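Local coordinates for CheC domain protein (Shewanella loihica PV-4, PDB 3IIC) that probably acts in chemotaxis as a CheX-type phosphatase that removes phosphate from the response regulator CheY, at residues Gly45-Val50 against Met96-Ala101; Val4-Pro9 against Lys108-Asp113. One frame throughout, in Å; residues are numbered along the deposited sequence.

The two contacts lie on the same side of the chain's centre, with their own centres about 11 Å apart. Interaction 1 seats helix 84-107 on strand 43-51. Interaction 2 holds the turn that follows that helix against the start of helix 4-22. In sequence, 4-9 and 108-113 bracket both segments of interaction 1. The contacts also touch directly. Val-50 O lies 2.9 Å from Asp-113 N, a probable hydrogen bond between neighbouring antiparallel strands. Selenium SE of Met-49 packs 3.5 Å from Phe-112 CE1. On the helix side, Ala-101 CB meets Pro-9 C at 3.8 Å. No ligand takes part in either contact.

Interaction 1 of 2, residues Gly45-Val50 against Met96-Ala101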
ATOM      1  N   GLY A  45       3.924  -4.690   4.676  1.00 36.69           N
ATOM      2  CA  GLY A  45       4.078  -4.917   3.247  1.00 37.15           C
ATOM      3  C   GLY A  45       2.667  -4.868   2.660  1.00 37.61           C
ATOM      4  O   GLY A  45       1.751  -5.498   3.201  1.00 36.81           O
ATOM      5  N   LEU A  46       2.506  -4.160   1.541  1.00 38.46           N
ATOM      6  CA  LEU A  46       1.198  -3.982   0.850  1.00 38.21           C
ATOM      7  C   LEU A  46       1.302  -4.278  -0.650  1.00 38.36           C
ATOM      8  O   LEU A  46       2.239  -3.832  -1.304  1.00 37.90           O
ATOM      9  CB  LEU A  46       0.660  -2.567   1.101  1.00 38.68           C
ATOM     10  CG  LEU A  46       0.514  -2.252   2.614  1.00 38.81           C
ATOM     11  CD1 LEU A  46       1.741  -1.573   3.208  1.00 41.98           C
ATOM     12  CD2 LEU A  46      -0.648  -1.351   2.867  1.00 43.37           C
ATOM     13  N   ILE A  47       0.342  -5.042  -1.200  1.00 37.97           N
ATOM     14  CA  ILE A  47       0.394  -5.440  -2.595  1.00 37.32           C
ATOM     15  C   ILE A  47      -1.029  -5.585  -3.193  1.00 37.04           C
ATOM     16  O   ILE A  47      -1.960  -6.163  -2.552  1.00 34.85           O
ATOM     17  CB  ILE A  47       1.197  -6.765  -2.735  1.00 37.89           C
ATOM     18  CG1 ILE A  47       1.671  -6.973  -4.176  1.00 39.50           C
ATOM     19  CG2 ILE A  47       0.355  -8.025  -2.219  1.00 37.18           C
ATOM     20  CD1 ILE A  47       2.632  -8.201  -4.335  1.00 41.55           C
ATOM     21  N   GLY A  48      -1.178  -5.027  -4.393  1.00 35.67           N
ATOM     22  CA  GLY A  48      -2.411  -5.078  -5.126  1.00 36.14           C
ATOM     23  C   GLY A  48      -2.467  -6.303  -6.034  1.00 36.03           C
ATOM     24  O   GLY A  48      -1.430  -6.849  -6.453  1.00 35.83           O
HETATM   25  N   MSE A  49      -3.698  -6.706  -6.330  1.00 35.93           N
HETATM   26  CA  MSE A  49      -4.019  -7.864  -7.162  1.00 35.40           C
HETATM   27  C   MSE A  49      -5.140  -7.506  -8.128  1.00 35.90           C
HETATM   28  O   MSE A  49      -6.076  -6.780  -7.754  1.00 36.23           O
HETATM   29  CB  MSE A  49      -4.453  -9.049  -6.288  1.00 34.78           C
HETATM   30  CG  MSE A  49      -3.310  -9.730  -5.631  1.00 32.33           C
HETATM   31 SE   MSE A  49      -3.773 -10.982  -4.254  0.75 25.27          SE
HETATM   32  CE  MSE A  49      -4.859  -9.994  -3.010  1.00 30.64           C
ATOM     33  N   VAL A  50      -5.012  -8.004  -9.361  1.00 36.28           N
ATOM     34  CA  VAL A  50      -5.970  -7.796 -10.446  1.00 36.36           C
ATOM     35  C   VAL A  50      -6.129  -9.115 -11.196  1.00 36.98           C
ATOM     36  O   VAL A  50      -5.136  -9.685 -11.652  1.00 36.84           O
ATOM     37  CB  VAL A  50      -5.449  -6.726 -11.478  1.00 36.53           C
ATOM     38  CG1 VAL A  50      -6.401  -6.570 -12.699  1.00 35.13           C
ATOM     39  CG2 VAL A  50      -5.185  -5.366 -10.795  1.00 36.17           C
HETATM   40  N   MSE A  96       6.544 -13.190  -1.607  1.00 40.52           N
HETATM   41  CA  MSE A  96       6.591 -14.646  -1.455  1.00 40.02           C
HETATM   42  C   MSE A  96       5.269 -15.219  -0.969  1.00 39.55           C
HETATM   43  O   MSE A  96       4.822 -16.238  -1.507  1.00 39.03           O
HETATM   44  CB  MSE A  96       7.754 -15.072  -0.555  1.00 40.14           C
HETATM   45  CG  MSE A  96       9.129 -14.758  -1.123  1.00 42.03           C
HETATM   46 SE   MSE A  96       9.478 -15.403  -2.941  0.75 47.70          SE
HETATM   47  CE  MSE A  96       8.857 -13.965  -4.063  1.00 42.62           C
ATOM     48  N   VAL A  97       4.635 -14.547  -0.005  1.00 39.33           N
ATOM     49  CA  VAL A  97       3.311 -14.932   0.497  1.00 39.51           C
ATOM     50  C   VAL A  97       2.274 -14.855  -0.642  1.00 39.90           C
ATOM     51  O   VAL A  97       1.562 -15.839  -0.911  1.00 40.09           O
ATOM     52  CB  VAL A  97       2.861 -14.078   1.740  1.00 39.34           C
ATOM     53  CG1 VAL A  97       1.407 -14.321   2.080  1.00 38.70           C
ATOM     54  CG2 VAL A  97       3.765 -14.346   2.968  1.00 38.42           C
ATOM     55  N   THR A  98       2.220 -13.712  -1.328  1.00 40.10           N
ATOM     56  CA  THR A  98       1.277 -13.486  -2.444  1.00 40.06           C
ATOM     57  C   THR A  98       1.505 -14.465  -3.639  1.00 40.33           C
ATOM     58  O   THR A  98       0.546 -15.078  -4.134  1.00 40.49           O
ATOM     59  CB  THR A  98       1.311 -12.007  -2.937  1.00 39.75           C
ATOM     60  OG1 THR A  98       1.347 -11.146  -1.800  1.00 41.36           O
ATOM     61  CG2 THR A  98       0.082 -11.683  -3.756  1.00 36.48           C
ATOM     62  N   GLY A  99       2.761 -14.616  -4.062  1.00 40.45           N
ATOM     63  CA  GLY A  99       3.152 -15.546  -5.138  1.00 40.58           C
ATOM     64  C   GLY A  99       2.838 -16.988  -4.780  1.00 41.09           C
ATOM     65  O   GLY A  99       2.355 -17.749  -5.633  1.00 40.92           O
ATOM     66  N   GLY A 100       3.084 -17.361  -3.519  1.00 41.14           N
ATOM     67  CA  GLY A 100       2.739 -18.692  -3.004  1.00 41.51           C
ATOM     68  C   GLY A 100       1.226 -18.950  -3.068  1.00 42.17           C
ATOM     69  O   GLY A 100       0.800 -20.032  -3.453  1.00 42.37           O
ATOM     70  N   ALA A 101       0.428 -17.951  -2.673  1.00 42.57           N
ATOM     71  CA  ALA A 101      -1.042 -18.031  -2.757  1.00 42.69           C
ATOM     72  C   ALA A 101      -1.513 -18.055  -4.234  1.00 42.86           C
ATOM     73  O   ALA A 101      -2.408 -18.841  -4.580  1.00 42.63           O
ATOM     74  CB  ALA A 101      -1.698 -16.872  -1.987  1.00 42.32           C
TER
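Ile-47 on strand 43-51 and Thr-98 on helix 84-107 mark the nearest approach of the two backbones, with CA atoms 8.1 Å apart. The contact is small and buried, and three side chains make it. Thr-98 points from the helix toward the sheet. Both of its branches touch Ile-47, and CG2 reaches Met-49 as well. Ile-47 and Thr-98 reach toward each other tip to tip, with Ile-47 CG2 at 3.3 Å from Thr-98 OG1. This is a methyl against an oxygen, held by packing alone. The polar need of the hydroxyl is met within its own helix, where OG1 hydrogen-bonds to Thr-94 O one turn earlier. The first torsion allows this: OG1 sits beside the backbone N (chi1 -43°), within reach of Thr-94 O, while CG2 stands anti to that N and also touches the strand. Thr-98 CG2 lies 4.0 Å from Ile-47 CG2. Thr-98 CG2 is also 3.9 Å from SE of Met-49, a selenomethionine whose chain bends at chi3 and crosses Thr-98 at a slant. The contact thus joins a helix to one face of an antiparallel sheet. Leu-58 and Met-114, on the strands flanking 43-51, both pack on Ile-47 and Thr-98. Helix 4-22 adds Phe-10, which touches both Met-49 and Ala-101. Leu-46 points the other way from the sheet and packs on Ile-118 of the second subunit.

Interaction 2 of 2, residues Val4-Pro9 against Lys108-Asp113; sequences VDFINP and KGYEFD
Phe-6 meets Tyr-110 because its ring swings out anti to the backbone N (chi1 -169°), while the Tyr-110 ring stands anti to its own carbonyl carbon (chi1 -61°). The rings form an offset edge-to-face pair, with centroids 5.2 Å apart and planes at 66°. The edge of Phe-6 is turned to the face of Tyr-110. Phe-6 CD2 sits above that face, offset toward the rim, and comes within 3.5 Å of Tyr-110 CD1. Replacing Tyr-110 with an alanine would probably leave the Phe-6 edge without the face it rests on and open a gap between helix and loop. Beside the rings, Lys-108 runs out as an extended chain to the helix backbone. Its NZ gives a 2.7 Å hydrogen bond to Asp-5 O, in the carbonyl plane and on a lone pair. Pro-9 has no N-H to offer this oxygen, and the helix kinks there, so the lysine takes up an acceptor the helix leaves without its usual bond. Lys-108 NZ also lies 3.5 Å from Pro-9 CG. Asp-5 OD1, at 4.6 Å from Lys-108 NZ, is not in contact but may add some attraction. Gly-109, with positive phi, ends helix 84-107 in a Schellman motif and turns the chain toward strand 113-122. Around the contact, Leu-105 of helix 84-107 packs on Phe-6, Pro-9 and Phe-112. Phe-153 of strand 147-154 meets Phe-6 edge-to-face, which ties this end of helix 4-22 to the sheet as well as to the loop between helix 84-107 and strand 113-122.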
ATOM      1  N   VAL A   4     -13.528 -19.466   1.863  1.00 53.00           N
ATOM      2  CA  VAL A   4     -12.442 -20.038   2.685  1.00 51.84           C
ATOM      3  C   VAL A   4     -11.376 -20.698   1.762  1.00 50.53           C
ATOM      4  O   VAL A   4     -10.209 -20.776   2.122  1.00 49.77           O
ATOM      5  CB  VAL A   4     -13.036 -21.034   3.756  1.00 51.77           C
ATOM      6  CG1 VAL A   4     -11.960 -21.753   4.547  1.00 52.27           C
ATOM      7  CG2 VAL A   4     -13.958 -20.282   4.709  1.00 51.75           C
ATOM      8  N   ASP A   5     -11.796 -21.158   0.573  1.00 49.22           N
ATOM      9  CA  ASP A   5     -10.890 -21.736  -0.444  1.00 48.26           C
ATOM     10  C   ASP A   5      -9.980 -20.686  -1.064  1.00 46.88           C
ATOM     11  O   ASP A   5      -8.912 -21.027  -1.568  1.00 45.18           O
ATOM     12  CB  ASP A   5     -11.667 -22.387  -1.592  1.00 48.39           C
ATOM     13  CG  ASP A   5     -12.600 -23.464  -1.120  1.00 49.30           C
ATOM     14  OD1 ASP A   5     -12.159 -24.318  -0.325  1.00 51.24           O
ATOM     15  OD2 ASP A   5     -13.775 -23.448  -1.531  1.00 49.84           O
ATOM     16  N   PHE A   6     -10.473 -19.451  -1.108  1.00 45.88           N
ATOM     17  CA  PHE A   6      -9.725 -18.319  -1.599  1.00 45.70           C
ATOM     18  C   PHE A   6      -8.789 -17.769  -0.514  1.00 45.00           C
ATOM     19  O   PHE A   6      -7.613 -17.503  -0.789  1.00 45.45           O
ATOM     20  CB  PHE A   6     -10.665 -17.220  -2.091  1.00 45.63           C
ATOM     21  CG  PHE A   6      -9.956 -16.150  -2.832  1.00 46.87           C
ATOM     22  CD1 PHE A   6      -9.556 -14.967  -2.192  1.00 46.36           C
ATOM     23  CD2 PHE A   6      -9.596 -16.358  -4.162  1.00 48.11           C
ATOM     24  CE1 PHE A   6      -8.851 -13.978  -2.892  1.00 46.42           C
ATOM     25  CE2 PHE A   6      -8.889 -15.382  -4.880  1.00 47.46           C
ATOM     26  CZ  PHE A   6      -8.512 -14.185  -4.236  1.00 47.00           C
ATOM     27  N   ILE A   7      -9.318 -17.584   0.698  1.00 44.11           N
ATOM     28  CA  ILE A   7      -8.553 -17.035   1.830  1.00 43.58           C
ATOM     29  C   ILE A   7      -7.436 -17.957   2.330  1.00 42.79           C
ATOM     30  O   ILE A   7      -6.319 -17.496   2.508  1.00 42.04           O
ATOM     31  CB  ILE A   7      -9.467 -16.677   3.040  1.00 43.89           C
ATOM     32  CG1 ILE A   7     -10.433 -15.539   2.671  1.00 44.81           C
ATOM     33  CG2 ILE A   7      -8.636 -16.271   4.274  1.00 42.08           C
ATOM     34  CD1 ILE A   7     -11.386 -15.164   3.788  1.00 45.58           C
ATOM     35  N   ASN A   8      -7.746 -19.233   2.559  1.00 41.83           N
ATOM     36  CA  ASN A   8      -6.757 -20.196   3.110  1.00 41.41           C
ATOM     37  C   ASN A   8      -5.345 -20.239   2.487  1.00 40.58           C
ATOM     38  O   ASN A   8      -4.390 -20.289   3.240  1.00 39.91           O
ATOM     39  CB  ASN A   8      -7.342 -21.625   3.259  1.00 41.03           C
ATOM     40  CG  ASN A   8      -8.293 -21.770   4.465  1.00 41.24           C
ATOM     41  OD1 ASN A   8      -8.452 -20.869   5.277  1.00 41.26           O
ATOM     42  ND2 ASN A   8      -8.913 -22.927   4.575  1.00 42.21           N
ATOM     43  N   PRO A   9      -5.220 -20.244   1.134  1.00 40.11           N
ATOM     44  CA  PRO A   9      -3.908 -20.196   0.466  1.00 39.66           C
ATOM     45  C   PRO A   9      -3.014 -19.016   0.914  1.00 38.94           C
ATOM     46  O   PRO A   9      -1.822 -19.204   1.062  1.00 38.27           O
ATOM     47  CB  PRO A   9      -4.275 -20.090  -1.010  1.00 39.64           C
ATOM     48  CG  PRO A   9      -5.537 -20.911  -1.095  1.00 40.53           C
ATOM     49  CD  PRO A   9      -6.282 -20.642   0.183  1.00 40.28           C
ATOM     50  N   LYS A 108      -6.824 -24.222  -8.360  1.00 43.41           N
ATOM     51  CA  LYS A 108      -8.254 -24.169  -8.049  1.00 43.72           C
ATOM     52  C   LYS A 108      -9.116 -23.376  -9.071  1.00 43.97           C
ATOM     53  O   LYS A 108     -10.348 -23.428  -8.983  1.00 43.46           O
ATOM     54  CB  LYS A 108      -8.498 -23.593  -6.641  1.00 43.62           C
ATOM     55  CG  LYS A 108      -8.038 -24.471  -5.475  1.00 44.40           C
ATOM     56  CD  LYS A 108      -8.443 -23.794  -4.145  1.00 45.92           C
ATOM     57  CE  LYS A 108      -7.770 -24.405  -2.915  1.00 46.23           C
ATOM     58  NZ  LYS A 108      -7.828 -23.482  -1.737  1.00 45.30           N
ATOM     59  N   GLY A 109      -8.489 -22.645 -10.006  1.00 44.23           N
ATOM     60  CA  GLY A 109      -9.206 -21.828 -11.014  1.00 44.30           C
ATOM     61  C   GLY A 109      -9.204 -20.311 -10.790  1.00 44.45           C
ATOM     62  O   GLY A 109      -9.620 -19.561 -11.684  1.00 45.00           O
ATOM     63  N   TYR A 110      -8.780 -19.854  -9.610  1.00 44.08           N
ATOM     64  CA  TYR A 110      -8.700 -18.414  -9.310  1.00 44.27           C
ATOM     65  C   TYR A 110      -7.392 -17.898  -9.909  1.00 43.41           C
ATOM     66  O   TYR A 110      -6.337 -18.383  -9.551  1.00 44.12           O
ATOM     67  CB  TYR A 110      -8.745 -18.146  -7.800  1.00 44.26           C
ATOM     68  CG  TYR A 110     -10.007 -18.610  -7.081  1.00 47.17           C
ATOM     69  CD1 TYR A 110     -11.126 -17.763  -6.952  1.00 48.67           C
ATOM     70  CD2 TYR A 110     -10.091 -19.902  -6.512  1.00 49.15           C
ATOM     71  CE1 TYR A 110     -12.283 -18.183  -6.268  1.00 48.11           C
ATOM     72  CE2 TYR A 110     -11.252 -20.326  -5.830  1.00 49.00           C
ATOM     73  CZ  TYR A 110     -12.330 -19.456  -5.713  1.00 49.15           C
ATOM     74  OH  TYR A 110     -13.459 -19.865  -5.055  1.00 50.48           O
ATOM     75  N   GLU A 111      -7.466 -16.946 -10.838  1.00 42.80           N
ATOM     76  CA  GLU A 111      -6.287 -16.373 -11.495  1.00 42.48           C
ATOM     77  C   GLU A 111      -6.198 -14.865 -11.212  1.00 41.91           C
ATOM     78  O   GLU A 111      -7.208 -14.145 -11.220  1.00 41.22           O
ATOM     79  CB  GLU A 111      -6.335 -16.589 -13.013  1.00 42.68           C
ATOM     80  CG  GLU A 111      -6.436 -18.061 -13.508  1.00 43.83           C
ATOM     81  CD  GLU A 111      -5.187 -18.915 -13.257  1.00 45.87           C
ATOM     82  OE1 GLU A 111      -4.048 -18.406 -13.258  1.00 47.81           O
ATOM     83  OE2 GLU A 111      -5.339 -20.135 -13.091  1.00 48.95           O
ATOM     84  N   PHE A 112      -4.981 -14.400 -10.948  1.00 41.44           N
ATOM     85  CA  PHE A 112      -4.703 -12.974 -10.780  1.00 41.13           C
ATOM     86  C   PHE A 112      -3.225 -12.684 -10.935  1.00 41.03           C
ATOM     87  O   PHE A 112      -2.391 -13.569 -10.723  1.00 41.23           O
ATOM     88  CB  PHE A 112      -5.160 -12.479  -9.418  1.00 40.88           C
ATOM     89  CG  PHE A 112      -4.452 -13.126  -8.266  1.00 41.01           C
ATOM     90  CD1 PHE A 112      -3.265 -12.572  -7.748  1.00 39.39           C
ATOM     91  CD2 PHE A 112      -4.980 -14.274  -7.677  1.00 40.53           C
ATOM     92  CE1 PHE A 112      -2.597 -13.166  -6.657  1.00 40.71           C
ATOM     93  CE2 PHE A 112      -4.335 -14.875  -6.590  1.00 42.23           C
ATOM     94  CZ  PHE A 112      -3.139 -14.297  -6.057  1.00 40.42           C
ATOM     95  N   ASP A 113      -2.925 -11.453 -11.317  1.00 40.82           N
ATOM     96  CA  ASP A 113      -1.558 -10.969 -11.375  1.00 41.19           C
ATOM     97  C   ASP A 113      -1.418  -9.982 -10.233  1.00 41.07           C
ATOM     98  O   ASP A 113      -2.409  -9.383  -9.791  1.00 40.79           O
ATOM     99  CB  ASP A 113      -1.258 -10.324 -12.718  1.00 41.36           C
ATOM    100  CG  ASP A 113      -1.334 -11.316 -13.859  1.00 41.86           C
ATOM    101  OD1 ASP A 113      -0.812 -12.453 -13.719  1.00 42.58           O
ATOM    102  OD2 ASP A 113      -1.917 -10.952 -14.894  1.00 43.83           O
TER